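3-phytase (Klebsiella pneumoniae, PDB 2WNH) probably removes phosphate from phytate (inositol hexakisphosphate), beginning at the 3-position, as a histidine acid phosphatase. Local coordinates at residues B[73-76]-B[77-80]; B[59-62]-B[63-67]. The protein carries 3 engineered substitutions. All coordinates share one frame; numbering follows the deposited sequence.

Both contacts lie on helix 58-77, contact 2 in its first half and contact 1 at its C-terminal end, with centres about 20 Å apart and nearest atoms about 7 Å apart. Contact 2 is buried: its four backbone bonds follow the regular i to i+4 pattern, and small or branched apolar side chains dominate. In contact 1 the same ladder runs out. The carbonyls of Tyr75 and Arg76 are taken up by a Schellman motif at Gly79, and that of Arg76 also by sodium. Contact 1 is only partly buried, with exposed His74 and Gln73 alongside buried Tyr75 and Leu80. Each meets another copy of the protein, contact 1 the second subunit and contact 2 the third.

Contact 1: residues B[73-76]-B[77-80]; sequences QHYR and QLGL. With NA (sodium ion), chain G; NA (sodium ion), chain C.
The C-terminal turn of helix 58-77 closes where Gly79 and Leu80 reach back to the carbonyls of Arg76 and Tyr75. Gln77 N to Gln73 O (2.9 Å) and Leu78 N to His74 O are the last ordinary helical bonds. Gly79 then takes positive phi (81°), which glycine tolerates easily, and the chain folds into a Schellman motif. Gly79 N bonds to Arg76 O at 3.0 Å from well above the carbonyl plane, while Leu80 N makes a weak bond to Tyr75 O. Arg76 O also binds sodium, 2.4 to 2.5 Å away at two overlapping positions that cannot both be filled at once. Arg76 O of the second subunit completes the pair of ligands.

Leu78 has CG anti to its carbonyl carbon, beside the backbone N (chi1 -71°), and there it lies over one face of the His74 imidazole, toward its rim; CD1 comes within 3.3 Å of His74 NE2, a tight fit. The same CD1 meets the edge of the Tyr75 ring at Tyr75 CD1 (4.2 Å). Tyr75 and Leu80 run side by side, pointing the same way, onto Leu16 and Val19 of strand 14-24, and Tyr75 OH bonds to Glu324.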
# COMPACT_ATOMS: atom_id res chain seq x y z
N GLN B 73 3.37 13.54 -6.89
CA GLN B 73 2.41 12.77 -7.70
C GLN B 73 2.20 13.46 -9.05
O GLN B 73 2.16 12.80 -10.09
CB GLN B 73 1.09 12.56 -6.94
CG GLN B 73 1.23 11.64 -5.72
CD GLN B 73 -0.02 11.53 -4.86
OE1 GLN B 73 -1.06 12.14 -5.16
NE2 GLN B 73 0.06 10.71 -3.78
N HIS B 74 2.07 14.78 -9.02
CA HIS B 74 1.83 15.58 -10.23
C HIS B 74 2.99 15.43 -11.21
O HIS B 74 2.78 15.19 -12.39
CB HIS B 74 1.60 17.05 -9.84
CG HIS B 74 1.59 18.01 -10.99
ND1 HIS B 74 0.56 18.07 -11.91
CD2 HIS B 74 2.46 18.98 -11.34
CE1 HIS B 74 0.81 19.02 -12.79
NE2 HIS B 74 1.96 19.59 -12.47
N TYR B 75 4.22 15.56 -10.73
CA TYR B 75 5.39 15.44 -11.59
C TYR B 75 5.70 14.01 -12.07
O TYR B 75 6.32 13.85 -13.13
CB TYR B 75 6.60 16.15 -10.97
CG TYR B 75 6.49 17.67 -10.95
CD1 TYR B 75 5.94 18.39 -12.05
CD2 TYR B 75 6.95 18.41 -9.85
CE1 TYR B 75 5.86 19.82 -12.03
CE2 TYR B 75 6.85 19.82 -9.82
CZ TYR B 75 6.29 20.51 -10.92
OH TYR B 75 6.23 21.89 -10.91
N ARG B 76 5.25 12.99 -11.34
CA ARG B 76 5.33 11.61 -11.88
C ARG B 76 4.28 11.44 -12.98
O ARG B 76 4.55 10.79 -14.02
CB ARG B 76 5.16 10.57 -10.76
CG ARG B 76 6.40 10.42 -9.90
CD ARG B 76 6.26 9.29 -8.87
NE ARG B 76 5.52 9.74 -7.71
CZ ARG B 76 6.05 10.41 -6.68
NH1 ARG B 76 7.34 10.72 -6.63
NH2 ARG B 76 5.25 10.78 -5.69
N GLN B 77 3.08 11.97 -12.75
CA GLN B 77 1.96 11.90 -13.72
C GLN B 77 2.39 12.51 -15.06
O GLN B 77 2.14 11.94 -16.12
CB GLN B 77 0.69 12.57 -13.15
CG GLN B 77 -0.38 13.06 -14.17
CD GLN B 77 -1.21 11.95 -14.80
OE1 GLN B 77 -1.21 10.82 -14.31
NE2 GLN B 77 -1.92 12.27 -15.88
N LEU B 78 3.07 13.65 -15.00
CA LEU B 78 3.54 14.35 -16.22
C LEU B 78 4.78 13.72 -16.84
O LEU B 78 5.25 14.17 -17.89
CB LEU B 78 3.85 15.81 -15.88
CG LEU B 78 2.65 16.70 -15.60
CD1 LEU B 78 3.15 18.12 -15.23
CD2 LEU B 78 1.72 16.78 -16.80
N GLY B 79 5.33 12.69 -16.20
CA GLY B 79 6.48 11.99 -16.74
C GLY B 79 7.83 12.63 -16.54
O GLY B 79 8.81 12.17 -17.10
N LEU B 80 7.91 13.70 -15.75
CA LEU B 80 9.18 14.32 -15.42
C LEU B 80 10.02 13.42 -14.50
O LEU B 80 11.25 13.26 -14.68
CB LEU B 80 8.94 15.66 -14.72
CG LEU B 80 10.21 16.41 -14.33
CD1 LEU B 80 10.93 17.04 -15.55
CD2 LEU B 80 9.88 17.48 -13.31
NA NA G . 4.89 8.40 -14.80
NA NA C . 4.29 8.59 -14.87

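Contact 2: residues B[59-62]-B[63-67]; sequences HGYA and AVVNK
Tyr61 and Val65, one turn apart in the first half of helix 58-77, make the tight side-chain meeting here. Val65 CG2 presses obliquely on the phenol ring, 3.4 Å from Tyr61 CE1 and barely farther from Tyr61 CD1. Two torsions bring them together: Tyr61 has CG opposite its backbone N (chi1 -166°), and Val65 sets CG2 opposite its own carbonyl carbon, so that this methyl reaches back toward the preceding turn. The same methyl also rests on Tyr61 O, at 3.4 Å. The backbone is close here too: Val65 N bonds to Tyr61 O at 2.8 Å.

The remaining rungs are a little more relaxed: Ala63 N to His59 O, Val64 N to Gly60 O at 3.1 Å, and Asn66 N to Ala62 O. Gly60 has no side chain, and Val64 CG2 lies 3.4 Å beyond Gly60 O.

Looser toward 63-67 is His59, whose buried imidazole stays 4.9 Å from that segment at its nearest and is held instead by Leu348 O and by Asp110 of the third subunit; the partly exposed residue is Asn66. Ala62 packs on Ala62 of that same neighbouring subunit, so this face of the helix belongs to a subunit interface.

Within its own chain the helix lies against helix 99-112: Tyr61 and Val64 touch Ala107, Tyr61 OH bonds to Asp110, and Lys67 lies along Leu108 of the same helix and carries its NZ to salt bridges with Glu21 of strand 14-24 and Glu71.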
# COMPACT_ATOMS: atom_id res chain seq x y z
N HIS B 59 2.83 21.21 12.85
CA HIS B 59 1.72 21.46 11.94
C HIS B 59 2.24 22.04 10.61
O HIS B 59 1.80 21.66 9.50
CB HIS B 59 0.72 22.40 12.62
CG HIS B 59 -0.48 22.74 11.79
ND1 HIS B 59 -1.73 22.22 12.07
CD2 HIS B 59 -0.65 23.59 10.75
CE1 HIS B 59 -2.61 22.72 11.21
NE2 HIS B 59 -1.97 23.56 10.40
N GLY B 60 3.23 22.94 10.72
CA GLY B 60 3.91 23.48 9.53
C GLY B 60 4.55 22.39 8.70
O GLY B 60 4.41 22.38 7.47
N TYR B 61 5.26 21.47 9.34
CA TYR B 61 5.87 20.34 8.61
C TYR B 61 4.77 19.54 7.90
O TYR B 61 4.89 19.24 6.70
CB TYR B 61 6.64 19.45 9.58
CG TYR B 61 7.58 18.47 8.94
CD1 TYR B 61 7.10 17.27 8.41
CD2 TYR B 61 8.96 18.73 8.87
CE1 TYR B 61 7.97 16.35 7.83
CE2 TYR B 61 9.84 17.81 8.27
CZ TYR B 61 9.32 16.61 7.76
OH TYR B 61 10.15 15.71 7.16
N ALA B 62 3.71 19.18 8.64
CA ALA B 62 2.60 18.40 8.06
C ALA B 62 1.97 19.08 6.85
O ALA B 62 1.70 18.42 5.86
CB ALA B 62 1.54 18.10 9.12
N ALA B 63 1.73 20.39 6.93
CA ALA B 63 1.17 21.11 5.79
C ALA B 63 2.10 21.10 4.58
O ALA B 63 1.63 20.99 3.45
CB ALA B 63 0.83 22.54 6.19
N VAL B 64 3.40 21.22 4.83
CA VAL B 64 4.40 21.18 3.75
C VAL B 64 4.47 19.77 3.13
O VAL B 64 4.49 19.63 1.90
CB VAL B 64 5.78 21.72 4.20
CG1 VAL B 64 6.82 21.52 3.08
CG2 VAL B 64 5.67 23.23 4.48
N VAL B 65 4.45 18.72 3.97
CA VAL B 65 4.36 17.36 3.44
C VAL B 65 3.17 17.20 2.50
O VAL B 65 3.30 16.57 1.42
CB VAL B 65 4.28 16.29 4.58
CG1 VAL B 65 3.89 14.86 4.03
CG2 VAL B 65 5.62 16.20 5.37
N ASN B 66 2.01 17.76 2.88
CA ASN B 66 0.79 17.61 2.04
C ASN B 66 1.00 18.21 0.64
O ASN B 66 0.68 17.60 -0.38
CB ASN B 66 -0.43 18.29 2.68
CG ASN B 66 -0.95 17.56 3.92
OD1 ASN B 66 -1.65 18.16 4.74
ND2 ASN B 66 -0.63 16.30 4.07
N LYS B 67 1.58 19.40 0.60
CA LYS B 67 1.89 20.03 -0.68
C LYS B 67 2.94 19.21 -1.47
O LYS B 67 2.75 18.97 -2.67
CB LYS B 67 2.34 21.48 -0.41
CG LYS B 67 2.62 22.33 -1.67
CD LYS B 67 4.06 22.19 -2.07
CE LYS B 67 4.44 23.19 -3.16
NZ LYS B 67 5.95 23.06 -3.30